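Local atomic coordinates of GTP pyrophosphokinase (Streptococcus pneumoniae, PDB entry 2BE3), a protein that probably transfers pyrophosphate from ATP to GTP or GDP to make the alarmone (p)ppGpp. Residues N151-I156 with I178-A183. Residues are numbered along the deposited sequence; the frame is centred on the assembly and turned at random.
Sequences NFWATI and ITARIA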
ATOM      1  N   ASN A 151      -0.104  23.471   9.949  1.00 71.67           N
ATOM      2  CA  ASN A 151      -1.350  22.731   9.831  1.00 70.49           C
ATOM      3  C   ASN A 151      -2.530  23.288  10.650  1.00 70.10           C
ATOM      4  O   ASN A 151      -3.658  23.352  10.167  1.00 70.33           O
ATOM      5  CB  ASN A 151      -1.120  21.262  10.126  1.00 69.07           C
ATOM      6  CG  ASN A 151      -2.297  20.408   9.702  1.00 69.88           C
ATOM      7  OD1 ASN A 151      -3.003  19.841  10.553  1.00 73.28           O
ATOM      8  ND2 ASN A 151      -2.525  20.305   8.396  1.00 67.21           N
ATOM      9  N   PHE A 152      -2.267  23.678  11.885  1.00 70.29           N
ATOM     10  CA  PHE A 152      -3.275  24.274  12.753  1.00 70.22           C
ATOM     11  C   PHE A 152      -3.810  25.571  12.119  1.00 70.77           C
ATOM     12  O   PHE A 152      -5.007  25.779  12.036  1.00 71.56           O
ATOM     13  CB  PHE A 152      -2.642  24.562  14.102  1.00 69.47           C
ATOM     14  CG  PHE A 152      -3.533  25.269  15.075  1.00 72.06           C
ATOM     15  CD1 PHE A 152      -4.707  24.677  15.544  1.00 72.64           C
ATOM     16  CD2 PHE A 152      -3.176  26.517  15.582  1.00 73.45           C
ATOM     17  CE1 PHE A 152      -5.518  25.320  16.487  1.00 70.83           C
ATOM     18  CE2 PHE A 152      -3.996  27.156  16.546  1.00 74.18           C
ATOM     19  CZ  PHE A 152      -5.163  26.546  16.980  1.00 70.97           C
ATOM     20  N   TRP A 153      -2.935  26.428  11.620  1.00 70.95           N
ATOM     21  CA  TRP A 153      -3.417  27.679  11.073  1.00 70.64           C
ATOM     22  C   TRP A 153      -4.152  27.462   9.744  1.00 71.05           C
ATOM     23  O   TRP A 153      -5.223  28.031   9.534  1.00 70.95           O
ATOM     24  CB  TRP A 153      -2.280  28.695  10.922  1.00 69.69           C
ATOM     25  CG  TRP A 153      -2.786  30.030  10.515  1.00 69.08           C
ATOM     26  CD1 TRP A 153      -3.167  31.049  11.343  1.00 68.06           C
ATOM     27  CD2 TRP A 153      -3.010  30.488   9.180  1.00 68.16           C
ATOM     28  NE1 TRP A 153      -3.600  32.118  10.606  1.00 69.02           N
ATOM     29  CE2 TRP A 153      -3.512  31.808   9.272  1.00 68.58           C
ATOM     30  CE3 TRP A 153      -2.862  29.903   7.911  1.00 67.79           C
ATOM     31  CZ2 TRP A 153      -3.845  32.567   8.146  1.00 65.99           C
ATOM     32  CZ3 TRP A 153      -3.189  30.668   6.778  1.00 67.93           C
ATOM     33  CH2 TRP A 153      -3.687  31.976   6.913  1.00 67.70           C
ATOM     34  N   ALA A 154      -3.570  26.645   8.863  1.00 70.75           N
ATOM     35  CA  ALA A 154      -4.126  26.408   7.522  1.00 70.96           C
ATOM     36  C   ALA A 154      -5.479  25.738   7.535  1.00 71.48           C
ATOM     37  O   ALA A 154      -6.358  26.172   6.813  1.00 72.03           O
ATOM     38  CB  ALA A 154      -3.168  25.608   6.654  1.00 70.48           C
ATOM     39  N   THR A 155      -5.663  24.691   8.346  1.00 72.07           N
ATOM     40  CA  THR A 155      -6.915  23.949   8.329  1.00 72.16           C
ATOM     41  C   THR A 155      -8.002  24.885   8.813  1.00 71.64           C
ATOM     42  O   THR A 155      -9.097  24.847   8.310  1.00 72.56           O
ATOM     43  CB  THR A 155      -6.921  22.649   9.226  1.00 71.98           C
ATOM     44  OG1 THR A 155      -6.622  23.030  10.531  1.00 73.52           O
ATOM     45  CG2 THR A 155      -5.882  21.628   8.824  1.00 72.34           C
ATOM     46  N   ILE A 156      -7.691  25.729   9.789  1.00 71.36           N
ATOM     47  CA  ILE A 156      -8.644  26.721  10.307  1.00 70.90           C
ATOM     48  C   ILE A 156      -8.957  27.847   9.297  1.00 71.37           C
ATOM     49  O   ILE A 156     -10.103  28.259   9.182  1.00 71.80           O
ATOM     50  CB  ILE A 156      -8.143  27.284  11.646  1.00 70.53           C
ATOM     51  CG1 ILE A 156      -8.490  26.310  12.769  1.00 69.66           C
ATOM     52  CG2 ILE A 156      -8.657  28.709  11.935  1.00 71.00           C
ATOM     53  CD1 ILE A 156      -7.868  26.720  14.090  1.00 68.44           C
ATOM     54  N   ILE A 178      -2.934  37.789  13.284  1.00 71.82           N
ATOM     55  CA  ILE A 178      -2.081  37.623  14.446  1.00 71.79           C
ATOM     56  C   ILE A 178      -1.669  36.165  14.682  1.00 71.14           C
ATOM     57  O   ILE A 178      -0.488  35.908  14.972  1.00 70.85           O
ATOM     58  CB  ILE A 178      -2.483  38.458  15.750  1.00 72.46           C
ATOM     59  CG1 ILE A 178      -2.216  37.687  17.036  1.00 72.39           C
ATOM     60  CG2 ILE A 178      -3.914  38.944  15.757  1.00 73.89           C
ATOM     61  CD1 ILE A 178      -1.481  38.574  18.076  1.00 76.11           C
ATOM     62  N   THR A 179      -2.611  35.222  14.521  1.00 69.88           N
ATOM     63  CA  THR A 179      -2.286  33.808  14.655  1.00 68.58           C
ATOM     64  C   THR A 179      -1.277  33.363  13.600  1.00 68.11           C
ATOM     65  O   THR A 179      -0.368  32.612  13.923  1.00 68.01           O
ATOM     66  CB  THR A 179      -3.538  32.868  14.692  1.00 68.73           C
ATOM     67  OG1 THR A 179      -4.339  33.047  13.511  1.00 69.35           O
ATOM     68  CG2 THR A 179      -4.377  33.159  15.926  1.00 67.85           C
ATOM     69  N   ALA A 180      -1.390  33.855  12.362  1.00 67.86           N
ATOM     70  CA  ALA A 180      -0.391  33.525  11.324  1.00 68.02           C
ATOM     71  C   ALA A 180       1.003  33.980  11.720  1.00 68.55           C
ATOM     72  O   ALA A 180       1.949  33.239  11.521  1.00 69.03           O
ATOM     73  CB  ALA A 180      -0.775  34.074   9.915  1.00 67.06           C
ATOM     74  N   ARG A 181       1.119  35.193  12.266  1.00 69.22           N
ATOM     75  CA  ARG A 181       2.366  35.710  12.839  1.00 70.50           C
ATOM     76  C   ARG A 181       2.836  34.864  14.046  1.00 70.23           C
ATOM     77  O   ARG A 181       3.991  34.422  14.080  1.00 69.91           O
ATOM     78  CB  ARG A 181       2.227  37.193  13.238  1.00 69.76           C
ATOM     79  CG  ARG A 181       1.990  38.118  12.046  1.00 73.30           C
ATOM     80  CD  ARG A 181       2.195  39.641  12.344  1.00 73.84           C
ATOM     81  NE  ARG A 181       1.574  40.108  13.600  1.00 80.44           N
ATOM     82  CZ  ARG A 181       0.411  40.771  13.707  1.00 81.63           C
ATOM     83  NH1 ARG A 181      -0.336  41.061  12.636  1.00 82.47           N
ATOM     84  NH2 ARG A 181      -0.011  41.143  14.909  1.00 82.57           N
ATOM     85  N   ILE A 182       1.953  34.638  15.022  1.00 69.79           N
ATOM     86  CA  ILE A 182       2.302  33.797  16.168  1.00 69.83           C
ATOM     87  C   ILE A 182       2.781  32.393  15.758  1.00 69.97           C
ATOM     88  O   ILE A 182       3.768  31.912  16.309  1.00 69.70           O
ATOM     89  CB  ILE A 182       1.158  33.671  17.194  1.00 69.76           C
ATOM     90  CG1 ILE A 182       0.853  35.009  17.852  1.00 69.51           C
ATOM     91  CG2 ILE A 182       1.538  32.712  18.298  1.00 69.72           C
ATOM     92  CD1 ILE A 182      -0.484  35.014  18.588  1.00 71.45           C
ATOM     93  N   ALA A 183       2.103  31.759  14.795  1.00 69.81           N
ATOM     94  CA  ALA A 183       2.455  30.409  14.353  1.00 70.11           C
ATOM     95  C   ALA A 183       3.827  30.338  13.651  1.00 70.94           C
ATOM     96  O   ALA A 183       4.606  29.413  13.866  1.00 71.62           O
ATOM     97  CB  ALA A 183       1.404  29.885  13.424  1.00 70.21           C
TER
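Trp-153 lays one face of its indole against the methyl group of Ala-180. The methyl carbon CB of Ala-180 stands 3.3 Å above the ring plane, displaced toward the rim. It makes a CH-pi contact with the five-membered ring: CB of Ala-180 is 3.9 Å from that ring's centroid and 29° off the normal. The closest ring atom to CB of Ala-180 is NE1 of Trp-153, at 3.5 Å, with CE2 next.

Thr-179 meets the same indole at its edge instead. Its CB lies in the ring plane, 3.8 Å from CD1 of Trp-153, and the two side chains cross at about a right angle. The hydroxyl OG1 of Thr-179 comes to 3.1 Å from NE1 of Trp-153. NE1 of Trp-153 hydrogen-bonds to the carbonyl O of Leu-176. Thus the buried indole N-H finds its acceptor on the facing helix. OG1 of Thr-179 turns back on its own helix, where O of Arg-175, the stronger partner, and O of Leu-176 compete for its one proton.

In Trp-153, CG is anti to the backbone N (chi1 -173°), which sends the indole across to that helix. The backbones stay close here, with CA of Trp-153 6.6 Å from CA of Ala-180. Ser-117 and Tyr-119, outside the two segments, also touch the tryptophan, and Arg-120 touches Ala-183.

The contact joins helix 148-164, which directly follows strand 137-147 of the mixed sheet, to helix 170-191. It is a helix-helix packing in which one tryptophan spans the interface, within the helical part that follows the central sheet of what is probably a RelA/SpoT-type synthetase domain.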